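Local coordinates for protein synaptotagmin-1 (Arabidopsis thaliana, PDB 7AS6) that helps maintain plasma membrane integrity during freezing and osmotic stress, with a C2A domain that probably binds calcium and phospholipids, at residues 15-20 against 130-135; 29-34 against 54-59. All blocks are in the same frame, centred on the assembly; numbering follows the deposited sequence.

Contact 1: residues 15-20 against 130-135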
loop_
_atom_site.group_PDB
_atom_site.type_symbol
_atom_site.label_atom_id
_atom_site.label_comp_id
_atom_site.label_asym_id
_atom_site.label_seq_id
_atom_site.Cartn_x
_atom_site.Cartn_y
_atom_site.Cartn_z
ATOM N N VAL A 15 3.609 4.295 5.277
ATOM C CA VAL A 15 4.537 5.198 5.944
ATOM C C VAL A 15 5.039 6.235 4.958
ATOM O O VAL A 15 4.739 7.427 5.098
ATOM C CB VAL A 15 5.709 4.427 6.571
ATOM C CG1 VAL A 15 6.674 5.393 7.238
ATOM C CG2 VAL A 15 5.183 3.408 7.577
ATOM N N ARG A 16 5.813 5.795 3.969
ATOM C CA ARG A 16 6.393 6.709 2.997
ATOM C C ARG A 16 6.771 5.941 1.735
ATOM O O ARG A 16 6.812 4.708 1.717
ATOM C CB ARG A 16 7.613 7.425 3.588
ATOM C CG ARG A 16 8.808 6.509 3.861
ATOM C CD ARG A 16 9.896 7.209 4.696
ATOM N NE ARG A 16 10.250 6.399 5.863
ATOM C CZ ARG A 16 9.938 6.693 7.124
ATOM N NH1 ARG A 16 9.277 7.806 7.410
ATOM N NH2 ARG A 16 10.294 5.874 8.107
ATOM N N ALA A 17 7.024 6.699 0.668
ATOM C CA ALA A 17 7.715 6.205 -0.509
ATOM C C ALA A 17 9.009 6.988 -0.653
ATOM O O ALA A 17 9.101 8.148 -0.243
ATOM C CB ALA A 17 6.876 6.335 -1.780
ATOM N N VAL A 18 10.020 6.331 -1.205
ATOM C CA VAL A 18 11.348 6.908 -1.348
ATOM C C VAL A 18 11.828 6.647 -2.759
ATOM O O VAL A 18 11.720 5.524 -3.263
ATOM C CB VAL A 18 12.339 6.319 -0.323
ATOM C CG1 VAL A 18 13.738 6.834 -0.576
ATOM C CG2 VAL A 18 11.898 6.672 1.076
ATOM N N GLY A 19 12.346 7.682 -3.401
ATOM C CA GLY A 19 12.977 7.503 -4.691
ATOM C C GLY A 19 12.035 7.281 -5.849
ATOM O O GLY A 19 12.404 6.599 -6.809
ATOM N N LEU A 20 10.825 7.835 -5.787
ATOM C CA LEU A 20 9.885 7.702 -6.892
ATOM C C LEU A 20 10.447 8.352 -8.154
ATOM O O LEU A 20 11.206 9.323 -8.091
ATOM C CB LEU A 20 8.544 8.340 -6.533
ATOM C CG LEU A 20 7.786 7.719 -5.365
ATOM C CD1 LEU A 20 6.440 8.398 -5.220
ATOM C CD2 LEU A 20 7.620 6.222 -5.589
ATOM N N GLY A 130 11.493 3.129 -7.154
ATOM C CA GLY A 130 11.340 3.585 -5.788
ATOM C C GLY A 130 10.945 2.460 -4.848
ATOM O O GLY A 130 10.712 1.311 -5.235
ATOM N N LYS A 131 10.877 2.818 -3.574
ATOM C CA LYS A 131 10.531 1.885 -2.513
ATOM C C LYS A 131 9.307 2.413 -1.789
ATOM O O LYS A 131 9.154 3.626 -1.624
ATOM C CB LYS A 131 11.693 1.710 -1.522
ATOM C CG LYS A 131 12.870 0.946 -2.090
ATOM C CD LYS A 131 14.018 0.849 -1.098
ATOM C CE LYS A 131 15.019 -0.225 -1.518
ATOM N NZ LYS A 131 15.519 -0.011 -2.902
ATOM N N LEU A 132 8.428 1.511 -1.372
ATOM C CA LEU A 132 7.327 1.857 -0.486
ATOM C C LEU A 132 7.578 1.213 0.866
ATOM O O LEU A 132 7.929 0.032 0.929
ATOM C CB LEU A 132 5.994 1.374 -1.041
ATOM C CG LEU A 132 4.760 1.825 -0.269
ATOM C CD1 LEU A 132 4.595 3.330 -0.353
ATOM C CD2 LEU A 132 3.500 1.114 -0.758
ATOM N N GLU A 133 7.411 1.984 1.943
ATOM C CA GLU A 133 7.579 1.480 3.309
ATOM C C GLU A 133 6.232 1.456 4.015
ATOM O O GLU A 133 5.520 2.468 4.038
ATOM C CB GLU A 133 8.583 2.322 4.096
ATOM C CG GLU A 133 9.941 2.371 3.395
ATOM C CD GLU A 133 11.052 2.948 4.247
ATOM O OE1 GLU A 133 10.766 3.417 5.370
ATOM O OE2 GLU A 133 12.224 2.920 3.793
ATOM N N VAL A 134 5.869 0.290 4.555
ATOM C CA VAL A 134 4.572 0.076 5.184
ATOM C C VAL A 134 4.777 -0.681 6.497
ATOM O O VAL A 134 5.852 -1.221 6.769
ATOM C CB VAL A 134 3.598 -0.702 4.273
ATOM C CG1 VAL A 134 3.548 -0.102 2.868
ATOM C CG2 VAL A 134 4.004 -2.148 4.201
ATOM N N GLU A 135 3.724 -0.722 7.314
ATOM C CA GLU A 135 3.708 -1.495 8.554
ATOM C C GLU A 135 2.403 -2.257 8.658
ATOM O O GLU A 135 1.358 -1.795 8.193
ATOM C CB GLU A 135 3.803 -0.642 9.810
ATOM C CG GLU A 135 5.117 0.033 10.075
ATOM C CD GLU A 135 5.033 0.854 11.348
ATOM O OE1 GLU A 135 4.145 0.538 12.185
ATOM O OE2 GLU A 135 5.822 1.823 11.494
#

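Contact 2: residues 29-34 against 54-59. With CD (cadmium ion), chain B; EDO (1,2-ethanediol), chain G.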
loop_
_atom_site.group_PDB
_atom_site.type_symbol
_atom_site.label_atom_id
_atom_site.label_comp_id
_atom_site.label_asym_id
_atom_site.label_seq_id
_atom_site.Cartn_x
_atom_site.Cartn_y
_atom_site.Cartn_z
ATOM N N ALA A 29 6.114 14.218 -9.252
ATOM C CA ALA A 29 4.911 13.398 -9.237
ATOM C C ALA A 29 4.010 13.877 -8.115
ATOM O O ALA A 29 4.413 14.665 -7.259
ATOM C CB ALA A 29 5.239 11.916 -9.070
ATOM N N ASP A 30 2.768 13.416 -8.150
ATOM C CA ASP A 30 1.785 13.714 -7.115
ATOM C C ASP A 30 1.249 12.383 -6.635
ATOM O O ASP A 30 0.178 11.946 -7.072
ATOM C CB ASP A 30 0.680 14.622 -7.659
ATOM C CG ASP A 30 1.234 15.861 -8.347
ATOM O OD1 ASP A 30 1.778 16.759 -7.686
ATOM O OD2 ASP A 30 1.130 15.972 -9.574
ATOM N N PRO A 31 1.977 11.692 -5.754
ATOM C CA PRO A 31 1.637 10.302 -5.462
ATOM C C PRO A 31 0.544 10.132 -4.424
ATOM O O PRO A 31 0.429 10.887 -3.451
ATOM C CB PRO A 31 2.959 9.714 -4.949
ATOM C CG PRO A 31 3.727 10.879 -4.434
ATOM C CD PRO A 31 3.366 12.004 -5.355
ATOM N N PHE A 32 -0.261 9.101 -4.666
ATOM C CA PHE A 32 -1.119 8.484 -3.669
ATOM C C PHE A 32 -1.011 6.964 -3.812
ATOM O O PHE A 32 -0.516 6.454 -4.821
ATOM C CB PHE A 32 -2.561 8.971 -3.826
ATOM C CG PHE A 32 -3.212 8.580 -5.121
ATOM C CD1 PHE A 32 -3.005 9.327 -6.282
ATOM C CD2 PHE A 32 -4.072 7.493 -5.171
ATOM C CE1 PHE A 32 -3.632 8.977 -7.464
ATOM C CE2 PHE A 32 -4.692 7.135 -6.342
ATOM C CZ PHE A 32 -4.487 7.883 -7.491
ATOM N N VAL A 33 -1.458 6.224 -2.790
ATOM C CA VAL A 33 -1.365 4.763 -2.792
ATOM C C VAL A 33 -2.765 4.154 -2.734
ATOM O O VAL A 33 -3.598 4.582 -1.929
ATOM C CB VAL A 33 -0.504 4.256 -1.612
ATOM C CG1 VAL A 33 -0.294 2.748 -1.687
ATOM C CG2 VAL A 33 0.839 4.979 -1.591
ATOM N N LYS A 34 -3.027 3.152 -3.581
ATOM C CA LYS A 34 -4.211 2.305 -3.433
ATOM C C LYS A 34 -3.821 0.996 -2.747
ATOM O O LYS A 34 -2.775 0.406 -3.047
ATOM C CB LYS A 34 -4.889 2.014 -4.786
ATOM C CG LYS A 34 -5.547 3.241 -5.431
ATOM C CD LYS A 34 -6.369 2.868 -6.681
ATOM C CE LYS A 34 -6.926 4.116 -7.394
ATOM N NZ LYS A 34 -7.600 3.823 -8.707
ATOM N N LEU A 54 8.515 13.403 -4.712
ATOM C CA LEU A 54 8.996 12.070 -5.045
ATOM C C LEU A 54 9.398 11.269 -3.817
ATOM O O LEU A 54 9.723 10.083 -3.949
ATOM C CB LEU A 54 10.190 12.158 -5.995
ATOM C CG LEU A 54 9.952 12.919 -7.298
ATOM C CD1 LEU A 54 11.241 12.952 -8.089
ATOM C CD2 LEU A 54 8.837 12.295 -8.117
ATOM N N ASN A 55 9.378 11.880 -2.630
ATOM C CA ASN A 55 9.619 11.180 -1.366
ATOM C C ASN A 55 8.470 11.437 -0.395
ATOM O O ASN A 55 8.661 11.960 0.706
ATOM C CB ASN A 55 10.952 11.616 -0.769
ATOM C CG ASN A 55 12.104 11.319 -1.696
ATOM O OD1 ASN A 55 12.561 10.178 -1.802
ATOM N ND2 ASN A 55 12.548 12.335 -2.417
ATOM N N PRO A 56 7.250 11.080 -0.782
ATOM C CA PRO A 56 6.095 11.386 0.062
ATOM C C PRO A 56 6.178 10.689 1.409
ATOM O O PRO A 56 6.643 9.555 1.521
ATOM C CB PRO A 56 4.923 10.852 -0.756
ATOM C CG PRO A 56 5.540 9.746 -1.541
ATOM C CD PRO A 56 6.894 10.207 -1.908
ATOM N N GLU A 57 5.692 11.387 2.428
ATOM C CA GLU A 57 5.513 10.862 3.773
ATOM C C GLU A 57 4.030 10.937 4.116
ATOM O O GLU A 57 3.479 12.037 4.217
ATOM C CB GLU A 57 6.336 11.683 4.753
ATOM C CG GLU A 57 6.315 11.140 6.132
ATOM C CD GLU A 57 7.653 10.572 6.512
ATOM O OE1 GLU A 57 8.636 10.837 5.776
ATOM O OE2 GLU A 57 7.720 9.868 7.540
ATOM N N TRP A 58 3.379 9.780 4.275
ATOM C CA TRP A 58 1.949 9.700 4.570
ATOM C C TRP A 58 1.669 9.379 6.036
ATOM O O TRP A 58 0.980 10.140 6.717
ATOM C CB TRP A 58 1.274 8.620 3.722
ATOM C CG TRP A 58 1.129 8.927 2.284
ATOM C CD1 TRP A 58 0.166 9.696 1.711
ATOM C CD2 TRP A 58 1.928 8.417 1.219
ATOM N NE1 TRP A 58 0.330 9.720 0.355
ATOM C CE2 TRP A 58 1.408 8.943 0.025
ATOM C CE3 TRP A 58 3.038 7.576 1.157
ATOM C CZ2 TRP A 58 1.963 8.666 -1.215
ATOM C CZ3 TRP A 58 3.588 7.297 -0.072
ATOM C CH2 TRP A 58 3.036 7.827 -1.248
ATOM N N ASN A 59 2.163 8.239 6.515
ATOM C CA ASN A 59 1.836 7.721 7.846
ATOM C C ASN A 59 0.335 7.595 8.027
ATOM O O ASN A 59 -0.237 7.991 9.042
ATOM C CB ASN A 59 2.435 8.587 8.933
ATOM C CG ASN A 59 3.903 8.403 9.019
ATOM O OD1 ASN A 59 4.390 7.273 8.988
ATOM N ND2 ASN A 59 4.634 9.500 9.048
HETATM CD CD CD B . 0.832 14.406 -11.417
HETATM C C1 EDO G . 3.605 16.087 2.982
HETATM O O1 EDO G . 3.057 15.303 4.069
HETATM C C2 EDO G . 5.118 15.912 2.888
HETATM O O2 EDO G . 5.420 14.534 2.621
#

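Contact 1: residues 15-20 against 130-135
Val18 and Lys131 exchange a pair of backbone hydrogen bonds on the antiparallel strands 15-18 and 131-135, whose axes close to 4.7 Å at 168°. Farther along, Glu133 N gives a nearly straight bond to Arg16 O (2.8 Å). Two residues then share one partner: Val15 N bonds Glu133 O at 2.9 Å, and Arg16 N reaches the same oxygen weakly, which defines a classic beta bulge. Between these pairs, Ala17 lies opposite Leu132 without amide bonds; its CA instead makes a CH···O contact to Lys131 O (3.2 Å), while its CB meets Leu132 CD1 at 4.0 Å on the face turned to the core. The other face carries Arg16, Val18, Lys131 and Glu133. Arg16 CG sits between the backbone N and the carbonyl carbon (chi1 67°), which sets it beside Glu133, 4.2 Å from Glu133 CB, and the bend at chi3 brings NE to Glu133 OE1 for a salt bridge at 3.1 Å. The carboxylate oxygen is met from above its plane, the two flat groups being turned 74° apart. Val15 CG1 lies over the centre of the guanidinium. At the strand ends Gly130 CA packs close against Val18 O (3.2 Å). Arg16 NH1 also pairs with Glu57, so the guanidinium probably neutralises carboxylates on strands 131-140 and 57-66 from the strand between them, bridging all three.

Contact 2: residues 29-34 against 54-59
The six-membered ring of Trp58 fills a hollow formed by Pro31 at its edge and Val33 over one face, between strands 31-34 and 57-59, whose axes approach to 9.4 Å at 34°. That spacing is too wide for backbone pairing, so side chains fill the interval. With CG1 anti to the backbone N (chi1 -175°), Val33 CG2 is left beside the backbone N and anti to the carbonyl carbon, which carries it over the ring, 3.9 Å from the six-ring centroid and 21° off its normal: a CH-pi contact, displaced toward the rim. Pro56 CB, from the ring's own segment, backs the opposite face, likewise near the rim. At the ring edge Pro31 O stands 3.5 Å from Trp58 CZ2, near the plane, while Pro31 CB comes to 4.0 Å from the same carbon. Trp58 NE1 is hydrogen-bonded to Thr48 O, which helps fix the indole's rotation. Next to it the two prolines cross obliquely, Pro31 CG to Pro56 CG at 3.6 Å. Toward the loops, Leu54 CD2 fits against Ala29 CB at 3.7 Å. Asp30 turns away from this apolar row, and its OD2 binds the cadmium ion at 2.4 Å together with Asp24, Asp80, Trp81 and Glu82. Face-to-face packing of two sheets beneath a loop-borne, acidic metal site is characteristic of the C2 beta sandwich, and the cadmium occupies what is probably the calcium site.

How the contacts relate
Contact 1 works within one sheet, contact 2 between the two sheets of the sandwich, and strand 57-66, the neighbour of 8-18, connects them. Their centres are about 8 Å apart and they touch directly: Val15 O lies 2.8 Å from Trp58 N, a probable hydrogen bond. The chemistry follows the location. Contact 1 is partly buried, held by backbone amides with a charged pair on its outer face; contact 2 is buried and relies on apolar and CH-pi packing. The core-facing side of contact 1 joins the same interior, since Ala17 and Leu132 both touch Trp58. Only contact 2 contains a ligand of the cadmium; the side chain of Leu20 in contact 1 stays about 10 Å from it.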